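6-O-methylguanine DNA methyltransferase (Enterococcus faecalis, PDB 2B6C) probably takes part in the repair of alkylated DNA, as an all-helical protein of the AlkD-like DNA alkylation repair family. Local coordinates at residues Gln10-Ala16 with Val28-Pro33; Glu59-Tyr64 with Ala75-Ala79; Lys95-Pro99 with Asn137-Val143; Leu145-Leu149 with Ala178-Ser182. Numbering follows the deposited sequence.

Contacts 2 and 4 are buried helix packings, whereas contacts 1 and 3 are only partly buried and more polar. Contact 1, its centre about 23 Å from that of the chain, depends on backbone carbonyls and a glycine. Contact 2 pairs helices 53-65 and 69-81 through apolar side chains. Contact 3 joins a loop to the start of helix 138-146 by Val98 packing, waters and a sulfate, and contact 4 uses the far end of that helix against helix 173-186. Tyr97 links contacts 2 and 3, its OH lying 2.7 Å from Glu61 OE1, and Arg142 packs on Ala178 and Trp181 to join contacts 3 and 4. Contacts 1 and 4 lie on opposite sides of the chain's centre.

Contact 1 (Gln10-Ala16 with Val28-Pro33); sequences QKNPETA and VFAGIP
Gly31, Ala30 and Lys11 organise this junction between the start of helix 13-22 and the irregular segment 28-33. Gly31 has a positive phi (97/43) and lies against the first helical turn, its CA 3.6 Å from Ala16 CA and 3.5 Å from Ala16 N; a CB there would clash with Asn12 O and Ala16 N. Ala30 (-84/-30) turns its carbonyl toward the extended residues 10-12: Asn12 N donates to Ala30 O at 2.8 Å (160°), and Lys11 CA makes a CH...O contact with it at 3.5 Å. Lys11, chi1 t, runs back along the loop so that NZ donates to Phe29 O at 2.8 Å. Asn12, chi1 t, is the N-cap, OD1 accepting from Thr15 N at 3.3 Å; Ala16 CB reaches Phe29 CB at 4.0 Å. On the loop's amides, Glu70 accepts from Ala30, Gly31 and Ile32. Both bonds across end on main-chain carbonyls, one from a backbone amide and one from the Lys11 ammonium, so the join depends on backbone shape more than on apolar bulk.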
loop_
_atom_site.group_PDB
_atom_site.type_symbol
_atom_site.label_atom_id
_atom_site.label_comp_id
_atom_site.label_asym_id
_atom_site.label_seq_id
_atom_site.Cartn_x
_atom_site.Cartn_y
_atom_site.Cartn_z
ATOM N N GLN B 10 -22.744 -14.507 -9.255
ATOM C CA GLN B 10 -24.062 -14.870 -9.737
ATOM C C GLN B 10 -24.144 -14.564 -11.231
ATOM O O GLN B 10 -23.762 -13.481 -11.675
ATOM C CB GLN B 10 -25.124 -14.087 -8.961
ATOM C CG GLN B 10 -26.399 -14.869 -8.753
ATOM C CD GLN B 10 -26.156 -16.211 -8.045
ATOM O OE1 GLN B 10 -26.726 -17.236 -8.435
ATOM N NE2 GLN B 10 -25.302 -16.208 -7.012
ATOM N N LYS B 11 -24.641 -15.524 -12.001
ATOM C CA LYS B 11 -24.721 -15.386 -13.447
ATOM C C LYS B 11 -25.801 -14.381 -13.877
ATOM O O LYS B 11 -26.974 -14.484 -13.500
ATOM C CB LYS B 11 -24.882 -16.776 -14.101
ATOM C CG LYS B 11 -25.277 -16.782 -15.582
ATOM C CD LYS B 11 -24.368 -17.707 -16.408
ATOM C CE LYS B 11 -23.192 -16.915 -17.025
ATOM N NZ LYS B 11 -22.178 -17.763 -17.745
ATOM N N ASN B 12 -25.372 -13.371 -14.621
ATOM C CA ASN B 12 -26.285 -12.401 -15.211
ATOM C C ASN B 12 -26.239 -12.546 -16.735
ATOM O O ASN B 12 -25.398 -11.935 -17.395
ATOM C CB ASN B 12 -25.976 -10.969 -14.751
ATOM C CG ASN B 12 -26.915 -9.927 -15.382
ATOM O OD1 ASN B 12 -27.565 -10.173 -16.424
ATOM N ND2 ASN B 12 -26.997 -8.757 -14.746
ATOM N N PRO B 13 -27.157 -13.362 -17.291
ATOM C CA PRO B 13 -27.105 -13.827 -18.680
ATOM C C PRO B 13 -27.128 -12.721 -19.720
ATOM O O PRO B 13 -26.460 -12.845 -20.759
ATOM C CB PRO B 13 -28.364 -14.704 -18.819
ATOM C CG PRO B 13 -28.788 -14.997 -17.452
ATOM C CD PRO B 13 -28.333 -13.888 -16.577
ATOM N N GLU B 14 -27.879 -11.652 -19.458
ATOM C CA GLU B 14 -27.994 -10.573 -20.434
ATOM C C GLU B 14 -26.723 -9.716 -20.482
ATOM O O GLU B 14 -26.238 -9.352 -21.556
ATOM C CB GLU B 14 -29.243 -9.724 -20.169
ATOM C CG GLU B 14 -30.572 -10.468 -20.482
ATOM C CD GLU B 14 -31.633 -9.576 -21.186
ATOM O OE1 GLU B 14 -31.249 -8.520 -21.757
ATOM O OE2 GLU B 14 -32.846 -9.936 -21.179
ATOM N N THR B 15 -26.191 -9.395 -19.304
ATOM C CA THR B 15 -24.956 -8.623 -19.220
ATOM C C THR B 15 -23.772 -9.472 -19.706
ATOM O O THR B 15 -22.862 -8.963 -20.353
ATOM C CB THR B 15 -24.740 -8.091 -17.776
ATOM O OG1 THR B 15 -25.896 -7.323 -17.380
ATOM C CG2 THR B 15 -23.500 -7.218 -17.706
ATOM N N ALA B 16 -23.799 -10.766 -19.405
ATOM C CA ALA B 16 -22.746 -11.683 -19.837
ATOM C C ALA B 16 -22.661 -11.742 -21.365
ATOM O O ALA B 16 -21.582 -11.704 -21.909
ATOM C CB ALA B 16 -22.955 -13.101 -19.248
ATOM N N VAL B 28 -16.102 -17.185 -21.784
ATOM C CA VAL B 28 -17.366 -17.281 -21.061
ATOM C C VAL B 28 -17.357 -16.174 -19.971
ATOM O O VAL B 28 -16.358 -16.015 -19.243
ATOM C CB VAL B 28 -17.592 -18.734 -20.495
ATOM C CG1 VAL B 28 -18.953 -18.883 -19.748
ATOM C CG2 VAL B 28 -17.526 -19.747 -21.623
ATOM N N PHE B 29 -18.447 -15.406 -19.872
ATOM C CA PHE B 29 -18.589 -14.406 -18.818
ATOM C C PHE B 29 -19.667 -14.781 -17.815
ATOM O O PHE B 29 -20.653 -15.467 -18.171
ATOM C CB PHE B 29 -18.914 -13.019 -19.410
ATOM C CG PHE B 29 -17.693 -12.268 -19.881
ATOM C CD1 PHE B 29 -17.142 -12.531 -21.133
ATOM C CD2 PHE B 29 -17.073 -11.329 -19.051
ATOM C CE1 PHE B 29 -15.954 -11.835 -21.570
ATOM C CE2 PHE B 29 -15.919 -10.632 -19.466
ATOM C CZ PHE B 29 -15.381 -10.876 -20.736
ATOM N N ALA B 30 -19.509 -14.309 -16.582
ATOM C CA ALA B 30 -20.576 -14.457 -15.600
ATOM C C ALA B 30 -21.575 -13.308 -15.807
ATOM O O ALA B 30 -22.745 -13.462 -15.550
ATOM C CB ALA B 30 -20.024 -14.459 -14.172
ATOM N N GLY B 31 -21.085 -12.163 -16.276
ATOM C CA GLY B 31 -21.909 -10.983 -16.444
ATOM C C GLY B 31 -21.805 -10.014 -15.283
ATOM O O GLY B 31 -22.811 -9.456 -14.851
ATOM N N ILE B 32 -20.574 -9.808 -14.807
ATOM C CA ILE B 32 -20.286 -8.907 -13.695
ATOM C C ILE B 32 -19.375 -7.773 -14.141
ATOM O O ILE B 32 -18.154 -7.959 -14.208
ATOM C CB ILE B 32 -19.545 -9.638 -12.537
ATOM C CG1 ILE B 32 -20.190 -10.993 -12.219
ATOM C CG2 ILE B 32 -19.499 -8.729 -11.279
ATOM C CD1 ILE B 32 -21.600 -10.904 -11.636
ATOM N N PRO B 33 -19.943 -6.585 -14.398
ATOM C CA PRO B 33 -19.081 -5.467 -14.798
ATOM C C PRO B 33 -18.054 -5.108 -13.704
ATOM O O PRO B 33 -18.256 -5.435 -12.532
ATOM C CB PRO B 33 -20.082 -4.326 -15.059
ATOM C CG PRO B 33 -21.444 -5.088 -15.348
ATOM C CD PRO B 33 -21.366 -6.204 -14.349
#

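Contact 2 (Glu59-Tyr64 with Ala75-Ala79); sequences EIEAYY and AIDLA
An antiparallel helical hairpin, of the sort that builds the HEAT-like repeats of AlkD relatives, brings helix 53-65 against helix 69-81. Over the short segments 59-64 and 75-79 the axes approach to 8.8 Å with N-to-C directions at 159°, and the closest CA pair is Ile60 with Ala75, 4.7 Å apart. Ala75 makes this closeness possible: its CB points at helix 59-64, touching Ile60 O at 3.5 Å and Tyr63 CB at 4.0 Å. Ile60 adopts mt (chi1 -71°, chi2 170°), which carries CG1 to 3.7 Å from Leu78 CB and CD1 to 4.0 Å from Ala79 CB. Leu78, also mt, points across. The two tyrosines diverge through chi1: Tyr63 is m (-78°), and its OH accepts a hydrogen bond from the Leu7 backbone, while Tyr64 is t (-153°), its OH bonded to Gln100 O and Trp110 NE1. The Tyr64 ring presents its edge to Ala75 CB (3.8 Å from CD1) and to Ile76 CD1 (4.3 Å from CE1). No hydrogen bond crosses, and 327 Å² is buried. On the Tyr63 side, ring atom CD2 rests 3.8 Å from Leu78 CD1.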
loop_
_atom_site.group_PDB
_atom_site.type_symbol
_atom_site.label_atom_id
_atom_site.label_comp_id
_atom_site.label_asym_id
_atom_site.label_seq_id
_atom_site.Cartn_x
_atom_site.Cartn_y
_atom_site.Cartn_z
ATOM N N GLU B 59 -4.172 -19.586 -4.739
ATOM C CA GLU B 59 -5.464 -18.931 -4.941
ATOM C C GLU B 59 -5.458 -18.185 -6.274
ATOM O O GLU B 59 -6.421 -18.223 -7.029
ATOM C CB GLU B 59 -5.769 -17.974 -3.782
ATOM C CG GLU B 59 -6.045 -18.676 -2.459
ATOM C CD GLU B 59 -7.529 -19.025 -2.266
ATOM O OE1 GLU B 59 -8.381 -18.564 -3.051
ATOM O OE2 GLU B 59 -7.846 -19.740 -1.299
ATOM N N ILE B 60 -4.351 -17.516 -6.579
ATOM C CA ILE B 60 -4.248 -16.824 -7.860
ATOM C C ILE B 60 -4.425 -17.853 -8.978
ATOM O O ILE B 60 -5.191 -17.645 -9.912
ATOM C CB ILE B 60 -2.918 -16.057 -8.009
ATOM C CG1 ILE B 60 -2.928 -14.837 -7.088
ATOM C CG2 ILE B 60 -2.687 -15.631 -9.472
ATOM C CD1 ILE B 60 -1.603 -14.140 -6.952
ATOM N N GLU B 61 -3.707 -18.968 -8.864
ATOM C CA GLU B 61 -3.810 -20.022 -9.837
ATOM C C GLU B 61 -5.243 -20.599 -9.925
ATOM O O GLU B 61 -5.763 -20.744 -11.023
ATOM C CB GLU B 61 -2.737 -21.099 -9.575
ATOM C CG GLU B 61 -2.918 -22.398 -10.373
ATOM C CD GLU B 61 -2.648 -22.255 -11.895
ATOM O OE1 GLU B 61 -2.083 -21.227 -12.376
ATOM O OE2 GLU B 61 -2.985 -23.210 -12.627
ATOM N N ALA B 62 -5.858 -20.948 -8.796
ATOM C CA ALA B 62 -7.256 -21.440 -8.829
ATOM C C ALA B 62 -8.268 -20.474 -9.469
ATOM O O ALA B 62 -9.064 -20.907 -10.301
ATOM C CB ALA B 62 -7.730 -21.904 -7.445
ATOM N N TYR B 63 -8.219 -19.175 -9.144
ATOM C CA TYR B 63 -9.111 -18.199 -9.810
ATOM C C TYR B 63 -8.826 -18.078 -11.317
ATOM O O TYR B 63 -9.747 -17.928 -12.125
ATOM C CB TYR B 63 -9.051 -16.824 -9.137
ATOM C CG TYR B 63 -9.850 -16.765 -7.844
ATOM C CD1 TYR B 63 -11.237 -16.647 -7.867
ATOM C CD2 TYR B 63 -9.216 -16.831 -6.609
ATOM C CE1 TYR B 63 -11.973 -16.631 -6.691
ATOM C CE2 TYR B 63 -9.921 -16.814 -5.441
ATOM C CZ TYR B 63 -11.311 -16.712 -5.476
ATOM O OH TYR B 63 -12.028 -16.681 -4.303
ATOM N N TYR B 64 -7.551 -18.149 -11.705
ATOM C CA TYR B 64 -7.197 -17.988 -13.113
ATOM C C TYR B 64 -7.741 -19.150 -13.923
ATOM O O TYR B 64 -8.149 -18.989 -15.061
ATOM C CB TYR B 64 -5.677 -17.867 -13.299
ATOM C CG TYR B 64 -5.314 -17.073 -14.541
ATOM C CD1 TYR B 64 -5.305 -15.680 -14.509
ATOM C CD2 TYR B 64 -5.040 -17.712 -15.757
ATOM C CE1 TYR B 64 -4.997 -14.950 -15.637
ATOM C CE2 TYR B 64 -4.726 -16.973 -16.932
ATOM C CZ TYR B 64 -4.695 -15.601 -16.849
ATOM O OH TYR B 64 -4.403 -14.828 -17.967
ATOM N N ALA B 75 -8.113 -13.036 -10.215
ATOM C CA ALA B 75 -6.725 -13.482 -10.088
ATOM C C ALA B 75 -5.678 -12.351 -10.213
ATOM O O ALA B 75 -4.750 -12.252 -9.397
ATOM C CB ALA B 75 -6.405 -14.608 -11.084
ATOM N N ILE B 76 -5.816 -11.526 -11.239
ATOM C CA ILE B 76 -4.831 -10.452 -11.491
ATOM C C ILE B 76 -4.935 -9.366 -10.408
ATOM O O ILE B 76 -3.913 -8.795 -9.992
ATOM C CB ILE B 76 -4.953 -9.858 -12.926
ATOM C CG1 ILE B 76 -4.806 -10.999 -13.945
ATOM C CG2 ILE B 76 -3.851 -8.788 -13.139
ATOM C CD1 ILE B 76 -5.139 -10.683 -15.441
ATOM N N ASP B 77 -6.157 -9.111 -9.917
ATOM C CA ASP B 77 -6.350 -8.188 -8.779
ATOM C C ASP B 77 -5.655 -8.724 -7.521
ATOM O O ASP B 77 -5.099 -7.962 -6.760
ATOM C CB ASP B 77 -7.846 -7.931 -8.475
ATOM C CG ASP B 77 -8.464 -6.876 -9.374
ATOM O OD1 ASP B 77 -7.725 -6.136 -10.088
ATOM O OD2 ASP B 77 -9.714 -6.790 -9.376
ATOM N N LEU B 78 -5.690 -10.036 -7.309
ATOM C CA LEU B 78 -4.974 -10.624 -6.173
ATOM C C LEU B 78 -3.466 -10.355 -6.236
ATOM O O LEU B 78 -2.824 -10.035 -5.217
ATOM C CB LEU B 78 -5.221 -12.138 -6.055
ATOM C CG LEU B 78 -6.614 -12.512 -5.550
ATOM C CD1 LEU B 78 -6.883 -13.996 -5.803
ATOM C CD2 LEU B 78 -6.733 -12.225 -4.054
ATOM N N ALA B 79 -2.924 -10.479 -7.437
ATOM C CA ALA B 79 -1.533 -10.219 -7.693
ATOM C C ALA B 79 -1.244 -8.729 -7.560
ATOM O O ALA B 79 -0.302 -8.323 -6.878
ATOM C CB ALA B 79 -1.142 -10.752 -9.100
#

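Contact 3 (Lys95-Pro99 with Asn137-Val143); sequences KAYVP and NFWNRRV. With SO4 (sulfate ion), chain I.
Segment 95-99 opens with a 3-10 turn, residues 95-97, in which Val98 N bonds Lys95 O at 3.1 Å, and lies beside the N-terminus of helix 138-146. In Lys95 the t chi1 to chi3 carry CE to 3.8 Å from Asn140 ND2, and the m chi4 then turns NZ to 2.9 Å from sulfate O3. A water ties Lys95 O and NZ (each 3.0 Å) to Asn140 ND2 (3.2 Å). Val98, chi1 t, points toward helix 138-146; its CA is 6.4 Å from Asn140 CA, and CG1 touches Val143 CG2 at 3.9 Å and Asn140 OD1 at 3.1 Å, a close packing distance to an oxygen without a hydrogen-bond partner. Phe132 and Trp110 also pack on Val98. Pro99 closes the segment, with CB 3.4 Å from Asn137 ND2 and CG 3.8 Å from Asn140 ND2, while a second water bridges Pro99 O (2.7 Å) and Asn137 ND2 (2.9 Å). Asn137 is the N-cap (chi1 t), OD1 accepting from Trp139 N at 2.9 Å. Sulfate O4 accepts from Asn137 N at 2.9 Å and Asn140 ND2 at 3.2 Å, and Glu136 N completes this helix-terminus anion site. No direct hydrogen bond joins the segments. The sulfate probably came from the crystallisation liquor, yet Lys95, backbone amides and Asn140 can hold an anion here.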
loop_
_atom_site.group_PDB
_atom_site.type_symbol
_atom_site.label_atom_id
_atom_site.label_comp_id
_atom_site.label_asym_id
_atom_site.label_seq_id
_atom_site.Cartn_x
_atom_site.Cartn_y
_atom_site.Cartn_z
ATOM N N LYS B 95 5.130 -14.404 -15.348
ATOM C CA LYS B 95 5.164 -14.245 -16.805
ATOM C C LYS B 95 4.474 -15.423 -17.512
ATOM O O LYS B 95 3.897 -15.240 -18.582
ATOM C CB LYS B 95 6.604 -14.007 -17.344
ATOM C CG LYS B 95 6.717 -14.260 -18.876
ATOM C CD LYS B 95 7.947 -13.678 -19.544
ATOM C CE LYS B 95 7.981 -14.075 -21.038
ATOM N NZ LYS B 95 8.077 -15.567 -21.186
ATOM N N ALA B 96 4.498 -16.610 -16.890
ATOM C CA ALA B 96 3.802 -17.773 -17.420
ATOM C C ALA B 96 2.304 -17.532 -17.679
ATOM O O ALA B 96 1.711 -18.214 -18.514
ATOM C CB ALA B 96 4.021 -19.049 -16.529
ATOM N N TYR B 97 1.695 -16.587 -16.968
ATOM C CA TYR B 97 0.265 -16.301 -17.128
ATOM C C TYR B 97 -0.064 -15.398 -18.317
ATOM O O TYR B 97 -1.185 -15.437 -18.821
ATOM C CB TYR B 97 -0.318 -15.629 -15.889
ATOM C CG TYR B 97 -0.523 -16.515 -14.689
ATOM C CD1 TYR B 97 -1.564 -17.433 -14.648
ATOM C CD2 TYR B 97 0.313 -16.401 -13.570
ATOM C CE1 TYR B 97 -1.766 -18.247 -13.518
ATOM C CE2 TYR B 97 0.132 -17.208 -12.437
ATOM C CZ TYR B 97 -0.911 -18.130 -12.417
ATOM O OH TYR B 97 -1.106 -18.929 -11.286
ATOM N N VAL B 98 0.883 -14.591 -18.772
ATOM C CA VAL B 98 0.589 -13.581 -19.786
ATOM C C VAL B 98 -0.017 -14.166 -21.104
ATOM O O VAL B 98 -1.064 -13.712 -21.540
ATOM C CB VAL B 98 1.806 -12.630 -20.017
ATOM C CG1 VAL B 98 1.558 -11.723 -21.236
ATOM C CG2 VAL B 98 2.082 -11.800 -18.751
ATOM N N PRO B 99 0.605 -15.225 -21.679
ATOM C CA PRO B 99 0.030 -15.908 -22.829
ATOM C C PRO B 99 -1.200 -16.816 -22.535
ATOM O O PRO B 99 -1.902 -17.201 -23.495
ATOM C CB PRO B 99 1.186 -16.799 -23.354
ATOM C CG PRO B 99 2.297 -16.676 -22.438
ATOM C CD PRO B 99 1.904 -15.805 -21.272
ATOM N N ASN B 137 5.574 -14.886 -28.416
ATOM C CA ASN B 137 4.145 -14.593 -28.327
ATOM C C ASN B 137 3.947 -13.069 -28.305
ATOM O O ASN B 137 4.544 -12.389 -27.473
ATOM C CB ASN B 137 3.562 -15.304 -27.096
ATOM C CG ASN B 137 2.062 -15.149 -26.963
ATOM O OD1 ASN B 137 1.524 -14.058 -27.068
ATOM N ND2 ASN B 137 1.393 -16.232 -26.678
ATOM N N PHE B 138 3.184 -12.527 -29.259
ATOM C CA PHE B 138 3.075 -11.068 -29.389
ATOM C C PHE B 138 2.441 -10.433 -28.158
ATOM O O PHE B 138 2.704 -9.250 -27.877
ATOM C CB PHE B 138 2.365 -10.598 -30.698
ATOM C CG PHE B 138 0.863 -10.798 -30.701
ATOM C CD1 PHE B 138 0.023 -9.946 -29.979
ATOM C CD2 PHE B 138 0.287 -11.841 -31.428
ATOM C CE1 PHE B 138 -1.364 -10.121 -29.990
ATOM C CE2 PHE B 138 -1.098 -12.031 -31.431
ATOM C CZ PHE B 138 -1.930 -11.141 -30.703
ATOM N N TRP B 139 1.612 -11.194 -27.429
ATOM C CA TRP B 139 1.040 -10.688 -26.171
ATOM C C TRP B 139 2.134 -10.360 -25.158
ATOM O O TRP B 139 2.059 -9.312 -24.493
ATOM C CB TRP B 139 0.037 -11.662 -25.550
ATOM C CG TRP B 139 -1.197 -11.817 -26.337
ATOM C CD1 TRP B 139 -1.660 -12.985 -26.939
ATOM C CD2 TRP B 139 -2.156 -10.802 -26.644
ATOM N NE1 TRP B 139 -2.825 -12.739 -27.596
ATOM C CE2 TRP B 139 -3.168 -11.415 -27.437
ATOM C CE3 TRP B 139 -2.271 -9.438 -26.330
ATOM C CZ2 TRP B 139 -4.284 -10.697 -27.925
ATOM C CZ3 TRP B 139 -3.389 -8.723 -26.833
ATOM C CH2 TRP B 139 -4.376 -9.356 -27.608
ATOM N N ASN B 140 3.166 -11.226 -25.051
ATOM C CA ASN B 140 4.318 -10.895 -24.214
ATOM C C ASN B 140 5.038 -9.609 -24.666
ATOM O O ASN B 140 5.468 -8.825 -23.834
ATOM C CB ASN B 140 5.331 -12.038 -24.115
ATOM C CG ASN B 140 4.880 -13.151 -23.194
ATOM O OD1 ASN B 140 4.275 -12.907 -22.148
ATOM N ND2 ASN B 140 5.173 -14.399 -23.580
ATOM N N ARG B 141 5.210 -9.423 -25.976
ATOM C CA ARG B 141 5.867 -8.215 -26.515
ATOM C C ARG B 141 5.022 -6.959 -26.339
ATOM O O ARG B 141 5.569 -5.861 -26.176
ATOM C CB ARG B 141 6.218 -8.418 -27.977
ATOM C CG ARG B 141 7.123 -9.643 -28.155
ATOM C CD ARG B 141 7.923 -9.515 -29.468
ATOM N NE ARG B 141 7.099 -9.215 -30.630
ATOM C CZ ARG B 141 6.356 -10.107 -31.292
ATOM N NH1 ARG B 141 6.290 -11.388 -30.892
ATOM N NH2 ARG B 141 5.674 -9.714 -32.355
ATOM N N ARG B 142 3.692 -7.126 -26.339
ATOM C CA ARG B 142 2.814 -6.066 -25.897
ATOM C C ARG B 142 3.160 -5.551 -24.459
ATOM O O ARG B 142 3.138 -4.331 -24.200
ATOM C CB ARG B 142 1.340 -6.476 -26.032
ATOM C CG ARG B 142 0.352 -5.351 -25.621
ATOM C CD ARG B 142 -1.070 -5.659 -26.113
ATOM N NE ARG B 142 -2.092 -4.795 -25.540
ATOM C CZ ARG B 142 -2.785 -3.885 -26.239
ATOM N NH1 ARG B 142 -3.727 -3.166 -25.634
ATOM N NH2 ARG B 142 -2.554 -3.690 -27.550
ATOM N N VAL B 143 3.440 -6.474 -23.539
ATOM C CA VAL B 143 3.881 -6.114 -22.199
ATOM C C VAL B 143 5.222 -5.352 -22.237
ATOM O O VAL B 143 5.336 -4.351 -21.537
ATOM C CB VAL B 143 3.942 -7.351 -21.213
ATOM C CG1 VAL B 143 4.564 -6.956 -19.773
ATOM C CG2 VAL B 143 2.542 -7.940 -21.011
HETATM S S SO4 I . 7.805 -16.476 -25.244
HETATM O O1 SO4 I . 7.422 -17.805 -24.769
HETATM O O2 SO4 I . 9.002 -16.545 -26.111
HETATM O O3 SO4 I . 8.201 -15.665 -24.077
HETATM O O4 SO4 I . 6.665 -15.873 -25.965
HETATM O O HOH W 1 5.220 -16.343 -21.021
HETATM O O HOH W 2 -1.361 -16.711 -26.064
#

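Contact 4 (Leu145-Leu149 with Ala178-Ser182)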
loop_
_atom_site.group_PDB
_atom_site.type_symbol
_atom_site.label_atom_id
_atom_site.label_comp_id
_atom_site.label_asym_id
_atom_site.label_seq_id
_atom_site.Cartn_x
_atom_site.Cartn_y
_atom_site.Cartn_z
ATOM N N LEU B 145 6.374 -3.520 -24.658
ATOM C CA LEU B 145 6.079 -2.224 -25.255
ATOM C C LEU B 145 5.362 -1.271 -24.308
ATOM O O LEU B 145 5.568 -0.063 -24.360
ATOM C CB LEU B 145 5.271 -2.392 -26.555
ATOM C CG LEU B 145 6.032 -2.845 -27.793
ATOM C CD1 LEU B 145 5.049 -3.379 -28.852
ATOM C CD2 LEU B 145 6.882 -1.667 -28.389
ATOM N N ASN B 146 4.536 -1.817 -23.434
ATOM C CA ASN B 146 3.722 -1.017 -22.553
ATOM C C ASN B 146 4.149 -1.106 -21.091
ATOM O O ASN B 146 3.463 -0.589 -20.223
ATOM C CB ASN B 146 2.234 -1.383 -22.754
ATOM C CG ASN B 146 1.693 -0.927 -24.118
ATOM O OD1 ASN B 146 2.334 -0.127 -24.846
ATOM N ND2 ASN B 146 0.506 -1.408 -24.461
ATOM N N LEU B 147 5.284 -1.749 -20.809
ATOM C CA LEU B 147 5.761 -1.883 -19.424
ATOM C C LEU B 147 5.886 -0.525 -18.733
ATOM O O LEU B 147 5.626 -0.401 -17.528
ATOM C CB LEU B 147 7.111 -2.619 -19.379
ATOM C CG LEU B 147 7.714 -2.938 -17.999
ATOM C CD1 LEU B 147 6.738 -3.767 -17.135
ATOM C CD2 LEU B 147 9.059 -3.634 -18.156
ATOM N N GLN B 148 6.243 0.499 -19.513
ATOM C CA GLN B 148 6.638 1.785 -18.942
ATOM C C GLN B 148 5.591 2.906 -19.062
ATOM O O GLN B 148 5.906 4.055 -18.781
ATOM C CB GLN B 148 7.950 2.219 -19.590
ATOM C CG GLN B 148 8.978 1.068 -19.686
ATOM C CD GLN B 148 10.355 1.580 -19.970
ATOM O OE1 GLN B 148 10.988 2.196 -19.104
ATOM N NE2 GLN B 148 10.807 1.398 -21.196
ATOM N N LEU B 149 4.349 2.558 -19.428
ATOM C CA LEU B 149 3.280 3.544 -19.712
ATOM C C LEU B 149 3.048 4.499 -18.569
ATOM O O LEU B 149 2.663 5.650 -18.780
ATOM C CB LEU B 149 1.941 2.856 -20.011
ATOM C CG LEU B 149 1.791 2.105 -21.330
ATOM C CD1 LEU B 149 0.349 1.594 -21.542
ATOM C CD2 LEU B 149 2.229 2.942 -22.500
ATOM N N ALA B 178 0.007 -0.979 -29.386
ATOM C CA ALA B 178 0.913 -0.916 -28.243
ATOM C C ALA B 178 2.082 0.045 -28.497
ATOM O O ALA B 178 2.498 0.780 -27.596
ATOM C CB ALA B 178 1.422 -2.306 -27.884
ATOM N N ILE B 179 2.580 0.072 -29.727
ATOM C CA ILE B 179 3.617 1.046 -30.100
ATOM C C ILE B 179 3.079 2.479 -29.994
ATOM O O ILE B 179 3.740 3.335 -29.405
ATOM C CB ILE B 179 4.199 0.813 -31.521
ATOM C CG1 ILE B 179 4.944 -0.515 -31.580
ATOM C CG2 ILE B 179 5.135 1.998 -31.976
ATOM C CD1 ILE B 179 5.326 -0.884 -33.014
ATOM N N GLY B 180 1.891 2.723 -30.538
ATOM C CA GLY B 180 1.294 4.051 -30.499
ATOM C C GLY B 180 1.006 4.551 -29.086
ATOM O O GLY B 180 1.279 5.702 -28.768
ATOM N N TRP B 181 0.404 3.704 -28.253
ATOM C CA TRP B 181 0.210 3.999 -26.831
ATOM C C TRP B 181 1.515 4.313 -26.086
ATOM O O TRP B 181 1.543 5.189 -25.218
ATOM C CB TRP B 181 -0.408 2.793 -26.140
ATOM C CG TRP B 181 -1.942 2.742 -26.098
ATOM C CD1 TRP B 181 -2.853 3.580 -26.739
ATOM C CD2 TRP B 181 -2.727 1.765 -25.386
ATOM N NE1 TRP B 181 -4.159 3.193 -26.425
ATOM C CE2 TRP B 181 -4.109 2.075 -25.619
ATOM C CE3 TRP B 181 -2.393 0.650 -24.575
ATOM C CZ2 TRP B 181 -5.169 1.304 -25.054
ATOM C CZ3 TRP B 181 -3.439 -0.125 -24.027
ATOM C CH2 TRP B 181 -4.814 0.217 -24.265
ATOM N N SER B 182 2.580 3.571 -26.380
ATOM C CA SER B 182 3.841 3.773 -25.650
ATOM C C SER B 182 4.394 5.164 -25.995
ATOM O O SER B 182 4.950 5.838 -25.127
ATOM C CB SER B 182 4.859 2.673 -25.933
ATOM O OG SER B 182 5.515 2.919 -27.166
#
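This is a buried, largely apolar packing of the C-terminal region of helix 138-146, and the type I turn from Asn146 to Leu149, on the middle of helix 173-186. Helices packed side by side in this way are consistent with the HEAT-like array of AlkD relatives. The evidence is the 333 Å² covered and the spacing: Leu145 CA lies 6.1 Å from Ala178 CA, and Asn146 CA 5.7 Å from Ser182 CA. Leu145, mt, points across: CD1 lies 3.9 Å from Ala178 CB, and both CD1 (4.0 Å) and CD2 (3.9 Å) reach Ile179 CG1. Its carbonyl O comes to 3.2 Å from Ser182 CB. That serine, chi1 p, turns its OG back to donate to Ile179 O at 2.9 Å, so its hydroxyl is satisfied within its own helix. Asn146 fits its amide against Ala178 and the edge of the Trp181 ring. The turn, closed by a weak bond from Leu149 N to Asn146 O (3.4 Å), redirects the chain so that Leu149 also packs on helix 173-186: its CD2 is 3.6 Å from both Trp181 O and Ser182 CA, and its CD1 is 4.2 Å from Trp181 CE3. Around the pair, Ala163 of helix 157-166 touches Leu145, Leu160 and Ile164 of that helix touch Ser182, and on helix 104-120 Arg111 meets Asn146 and Leu149 while Asp108 meets Trp181.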